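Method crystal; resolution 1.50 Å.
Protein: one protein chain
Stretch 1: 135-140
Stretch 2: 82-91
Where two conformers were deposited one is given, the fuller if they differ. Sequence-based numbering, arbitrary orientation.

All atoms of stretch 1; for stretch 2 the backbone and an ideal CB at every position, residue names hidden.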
# COMPACT_ATOMS: atom_id res chain seq x y z
N VAL A 135 13.24 16.98 0.42
CA VAL A 135 12.73 18.32 0.65
C VAL A 135 11.96 18.32 1.99
O VAL A 135 10.96 17.61 2.15
CB VAL A 135 11.84 18.78 -0.52
CG1 VAL A 135 11.31 20.22 -0.26
CG2 VAL A 135 12.62 18.68 -1.87
N THR A 136 12.37 19.17 2.93
CA THR A 136 11.80 19.19 4.29
C THR A 136 11.06 20.51 4.63
O THR A 136 10.74 20.77 5.81
CB THR A 136 12.97 18.98 5.31
OG1 THR A 136 13.90 20.07 5.15
CG2 THR A 136 13.69 17.64 5.05
N TYR A 137 10.86 21.33 3.61
CA TYR A 137 10.27 22.66 3.76
C TYR A 137 9.39 22.99 2.56
O TYR A 137 9.58 22.40 1.48
CB TYR A 137 11.40 23.67 3.90
CG TYR A 137 12.40 23.67 2.74
CD1 TYR A 137 13.46 22.78 2.72
CD2 TYR A 137 12.24 24.54 1.64
CE1 TYR A 137 14.32 22.72 1.66
CE2 TYR A 137 13.13 24.52 0.59
CZ TYR A 137 14.17 23.63 0.60
OH TYR A 137 15.07 23.59 -0.43
N SER A 138 8.49 23.96 2.72
CA SER A 138 7.61 24.29 1.60
C SER A 138 8.31 25.15 0.54
O SER A 138 9.29 25.86 0.82
CB SER A 138 6.34 24.99 2.06
OG SER A 138 6.63 26.28 2.51
N TYR A 139 7.81 25.06 -0.68
CA TYR A 139 8.35 25.82 -1.81
C TYR A 139 7.19 26.22 -2.71
O TYR A 139 6.09 25.71 -2.55
CB TYR A 139 9.42 25.04 -2.56
CG TYR A 139 8.96 23.71 -3.06
CD1 TYR A 139 9.00 22.57 -2.24
CD2 TYR A 139 8.43 23.58 -4.33
CE1 TYR A 139 8.54 21.34 -2.70
CE2 TYR A 139 7.95 22.35 -4.82
CZ TYR A 139 8.01 21.24 -3.99
OH TYR A 139 7.55 20.05 -4.48
N ASP A 140 7.43 27.16 -3.61
CA ASP A 140 6.37 27.64 -4.51
C ASP A 140 6.05 26.65 -5.60
O ASP A 140 6.95 26.06 -6.20
CB ASP A 140 6.78 28.96 -5.18
CG ASP A 140 6.85 30.13 -4.21
OD1 ASP A 140 6.25 30.10 -3.12
OD2 ASP A 140 7.50 31.13 -4.58
N UNK A 82 3.91 16.11 -0.28
CA UNK A 82 4.98 16.58 0.61
C UNK A 82 4.88 18.11 0.81
O UNK A 82 4.92 18.59 1.93
CB UNK A 82 6.35 16.20 0.04
N UNK A 83 4.69 18.85 -0.27
CA UNK A 83 4.63 20.31 -0.20
C UNK A 83 3.35 20.78 0.53
O UNK A 83 3.39 21.69 1.38
CB UNK A 83 4.69 20.90 -1.61
N UNK A 84 2.21 20.16 0.22
CA UNK A 84 0.95 20.53 0.90
C UNK A 84 1.06 20.26 2.42
O UNK A 84 0.59 21.07 3.25
CB UNK A 84 -0.23 19.75 0.31
N UNK A 85 1.68 19.13 2.79
CA UNK A 85 1.92 18.83 4.21
C UNK A 85 2.86 19.86 4.85
O UNK A 85 2.56 20.36 5.93
CB UNK A 85 2.51 17.43 4.36
N UNK A 86 3.94 20.22 4.16
CA UNK A 86 4.87 21.19 4.69
C UNK A 86 4.19 22.56 4.92
O UNK A 86 4.40 23.19 5.97
CB UNK A 86 6.06 21.34 3.74
N UNK A 87 3.37 22.99 3.96
CA UNK A 87 2.63 24.26 4.09
C UNK A 87 1.67 24.19 5.28
O UNK A 87 1.59 25.14 6.10
CB UNK A 87 1.86 24.57 2.81
N UNK A 88 0.95 23.07 5.41
CA UNK A 88 0.02 22.90 6.51
C UNK A 88 0.75 23.05 7.86
O UNK A 88 0.31 23.78 8.75
CB UNK A 88 -0.67 21.54 6.41
N UNK A 89 1.91 22.40 8.00
CA UNK A 89 2.65 22.47 9.26
C UNK A 89 3.17 23.87 9.56
O UNK A 89 3.29 24.23 10.73
CB UNK A 89 3.82 21.49 9.23
N UNK A 90 3.48 24.64 8.50
CA UNK A 90 3.96 26.01 8.67
C UNK A 90 2.85 26.98 9.04
O UNK A 90 3.08 27.91 9.85
CB UNK A 90 4.65 26.49 7.39
N UNK A 91 1.66 26.77 8.45
CA UNK A 91 0.57 27.76 8.54
C UNK A 91 -0.56 27.46 9.52
O UNK A 91 -1.13 28.39 10.10
CB UNK A 91 -0.05 27.93 7.15

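Stretch 2 is helical throughout: phi stays between -57° and -103°, psi between -31° and -46°, and i to i+4 backbone hydrogen bonds run along it. Stretch 1 is irregular and passes closest at S138, whose CA lies 5.2 Å from the CA of position 86.

Position 82 points its CA-to-CB bond toward stretch 1, with the ideal CB 5.3 Å from V135 O. The gap admits a medium side chain, aliphatic or small polar. The residue is I82; its CG2 stops 3.8 Å from V135 O, a packing contact.

At position 83 the bond again points toward stretch 1, and the ideal CB is 4.0 Å from Y139 CE1. The backbone N and O of Y139 offer a donor and an acceptor within reach of a short side chain. An amide answers both at once; a longer amide is a looser possibility, while a short hydroxyl would fit but fall short of both atoms. N83 is found, chi1 t. Y139 N donates to N83 OD1 at 3.0 Å (156°), and N83 ND2 donates to Y139 O at 2.9 Å (166°), so the side chain pairs with the backbone much as a neighbouring strand would. N83 OD1 also lies over one face of the Y139 ring.

Positions 84 and 85 have nothing of stretch 1 within 5.5 Å of their ideal CB atoms, so this contact sets little preference. They are A84 and A85.

Position 86 is tight: its ideal CB is 3.7 Å from S138 N and 3.9 Å from Y137 C. Small residues such as alanine, serine or glycine suit it. S86 packs its CB against that backbone, and its OG, chi1 m, donates to I82 O at 3.0 Å. A water lies within hydrogen-bonding distance of S86 OG (3.0 Å), N83 OD1 (3.1 Å) and Y137 O (2.6 Å), able to donate to at most two at a time.

Position 87 points sideways, its ideal CB 4.6 Å from S138 CB, favouring a modest aliphatic group. V87 brings CG2 to 3.5 Å from S138 CB.

Positions 88 and 89 are out of reach and unconstrained by stretch 1; they hold F88 and M89, the latter as selenomethionine.

Position 90 points toward stretch 1 from farther off, its ideal CB 5.3 Å from S138 OG. With S138 N and OG both available as donors, a long acceptor is favoured: glutamate or glutamine. In the given conformer of E90, S138 N donates to OE2 at 3.0 Å (155°) and S138 OG to OE1 at a very short 2.5 Å, so the carboxylate grips one residue twice.

Position 91 is also out of reach, so many residues would do; K91 makes no contact here.

Stretch 2 82-91: INAASVFMEK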
# COMPACT_ATOMS: atom_id res chain seq x y z
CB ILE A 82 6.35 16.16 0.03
CG1 ILE A 82 6.51 14.62 0.13
CG2 ILE A 82 7.54 16.91 0.70
CD1 ILE A 82 7.52 14.00 -0.87
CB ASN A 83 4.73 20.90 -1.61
CG ASN A 83 5.20 22.33 -1.60
OD1 ASN A 83 5.99 22.72 -0.74
ND2 ASN A 83 4.79 23.09 -2.59
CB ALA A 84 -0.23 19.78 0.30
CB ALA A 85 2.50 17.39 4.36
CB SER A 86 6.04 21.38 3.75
OG SER A 86 6.76 20.16 3.62
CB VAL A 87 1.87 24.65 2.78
CG1 VAL A 87 0.97 25.88 3.02
CG2 VAL A 87 2.87 24.96 1.67
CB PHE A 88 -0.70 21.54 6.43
CG PHE A 88 -1.80 21.37 7.44
CD1 PHE A 88 -1.53 21.12 8.78
CD2 PHE A 88 -3.14 21.51 7.05
CE1 PHE A 88 -2.56 21.03 9.69
CE2 PHE A 88 -4.14 21.39 7.95
CZ PHE A 88 -3.86 21.18 9.27
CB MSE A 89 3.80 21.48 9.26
CG MSE A 89 3.29 20.03 9.14
SE MSE A 89 4.64 18.73 8.79
CE MSE A 89 5.48 18.71 10.45
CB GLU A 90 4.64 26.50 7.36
CG GLU A 90 5.93 25.75 7.07
CD GLU A 90 6.42 25.84 5.63
OE1 GLU A 90 5.84 26.65 4.83
OE2 GLU A 90 7.43 25.12 5.32
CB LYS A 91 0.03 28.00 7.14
CG LYS A 91 1.08 28.55 6.17
CD LYS A 91 1.58 29.93 6.55
CE LYS A 91 2.58 30.48 5.52
NZ LYS A 91 2.82 31.94 5.67
O HOH W 1 7.77 20.70 0.82
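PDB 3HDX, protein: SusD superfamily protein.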